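Local coordinates for serine protease inhibitor 1 (Coprinopsis cinerea, PDB 3VWC), which probably inhibits serine-type endopeptidases as a beta-trefoil protein, at residues A[23-26]-A[30-33]. Sequence-based numbering, arbitrary orientation.
Sequences AEDR and PKRI
Bends at chi2 (-73°) and chi4 (-85°) carry the Lys-31 side chain across the Glu-24 carboxylate and then turn its ammonium toward the carbonyl oxygens of Ser-27 and Leu-29, while Glu-24, extended beyond CG (chi2 170°), reaches across to the lysine methylenes. The two chains meet at a slant, acid against aliphatic stem: Glu-24 OE2 lies 3.5 Å from Lys-31 CB, and Glu-24 CD sits 3.9 Å from Lys-31 CD. Their charged ends do not pair, since Glu-24 OE1 and Lys-31 NZ stay 6.1 Å apart, and OE1 instead forms a salt bridge with Arg-20. A water links the other carboxylate oxygen to the strand, donating to Glu-24 OE2 and, at 2.7 Å, to the backbone oxygen of Arg-32. In this beta-trefoil the two segments belong to the long connection between strands 18-19 and 31-35 and to the start of the latter, where the backbone of Lys-31 bonds to Ala-73 of strand 70-73. The lysine stem extends from the strand toward 23-26, with its CE 3.6 Å from the backbone oxygen of Asp-25. Beyond it, Lys-31 NZ donates to Ser-27 O and Leu-29 O, bridging two carbonyls of the intervening loop. Its salt bridge to Asp-25 OD1 is long, 3.9 Å, and is supplemented by a second water that accepts from Lys-31 NZ at 2.8 Å and donates to Asp-25 OD1. That carboxylate oxygen is also hydrogen-bonded to the side-chain OG of Ser-27.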
# COMPACT_ATOMS: atom_id res chain seq x y z
N ALA A 23 15.22 8.29 6.93
CA ALA A 23 15.72 7.97 8.27
C ALA A 23 14.87 6.92 8.96
O ALA A 23 13.71 7.18 9.26
CB ALA A 23 15.79 9.21 9.14
N GLU A 24 15.46 5.77 9.26
CA GLU A 24 14.84 4.83 10.19
C GLU A 24 15.93 4.35 11.13
O GLU A 24 17.11 4.33 10.78
CB GLU A 24 14.22 3.65 9.43
CG GLU A 24 13.01 4.02 8.54
CD GLU A 24 12.59 2.85 7.64
OE1 GLU A 24 13.47 2.08 7.23
OE2 GLU A 24 11.38 2.65 7.44
N ASP A 25 15.55 3.93 12.32
CA ASP A 25 16.58 3.39 13.18
C ASP A 25 16.99 1.96 12.79
O ASP A 25 16.38 1.34 11.91
CB ASP A 25 16.23 3.56 14.65
CG ASP A 25 15.14 2.63 15.10
OD1 ASP A 25 15.16 1.46 14.68
OD2 ASP A 25 14.37 3.04 16.01
N ARG A 26 18.08 1.48 13.38
CA ARG A 26 18.72 0.24 12.96
C ARG A 26 18.10 -1.07 13.50
O ARG A 26 18.58 -2.17 13.20
CB ARG A 26 20.20 0.30 13.34
CG ARG A 26 21.01 1.40 12.66
CD ARG A 26 22.35 0.84 12.19
NE ARG A 26 22.19 -0.02 11.01
CZ ARG A 26 22.52 0.33 9.77
NH1 ARG A 26 23.10 1.51 9.54
NH2 ARG A 26 22.29 -0.50 8.76
N PRO A 30 9.20 -3.90 13.14
CA PRO A 30 8.45 -3.56 11.90
C PRO A 30 8.47 -2.06 11.64
O PRO A 30 8.34 -1.25 12.59
CB PRO A 30 7.03 -4.00 12.25
CG PRO A 30 7.24 -5.20 13.13
CD PRO A 30 8.40 -4.75 14.04
N LYS A 31 8.62 -1.68 10.39
CA LYS A 31 8.78 -0.28 10.04
C LYS A 31 7.48 0.24 9.44
O LYS A 31 6.87 -0.42 8.57
CB LYS A 31 9.92 -0.09 9.06
CG LYS A 31 11.31 -0.50 9.64
CD LYS A 31 11.77 0.54 10.67
CE LYS A 31 13.07 0.05 11.35
NZ LYS A 31 12.82 -0.87 12.53
N ARG A 32 7.10 1.47 9.79
CA ARG A 32 5.83 2.02 9.28
C ARG A 32 5.92 2.32 7.80
O ARG A 32 6.90 2.92 7.32
CB ARG A 32 5.46 3.30 10.02
CG ARG A 32 4.93 3.09 11.43
CD ARG A 32 4.65 4.48 12.09
NE ARG A 32 4.36 4.34 13.51
CZ ARG A 32 3.73 5.24 14.27
NH1 ARG A 32 3.20 6.38 13.77
NH2 ARG A 32 3.53 4.93 15.54
N ILE A 33 4.84 1.95 7.11
CA ILE A 33 4.64 2.43 5.76
C ILE A 33 3.85 3.71 5.83
O ILE A 33 2.87 3.79 6.53
CB ILE A 33 3.93 1.38 4.86
CG1 ILE A 33 4.77 0.09 4.71
CG2 ILE A 33 3.65 2.01 3.48
CD1 ILE A 33 6.15 0.30 4.18
O HOH W 1 9.05 4.05 8.49
O HOH W 2 11.96 1.15 14.24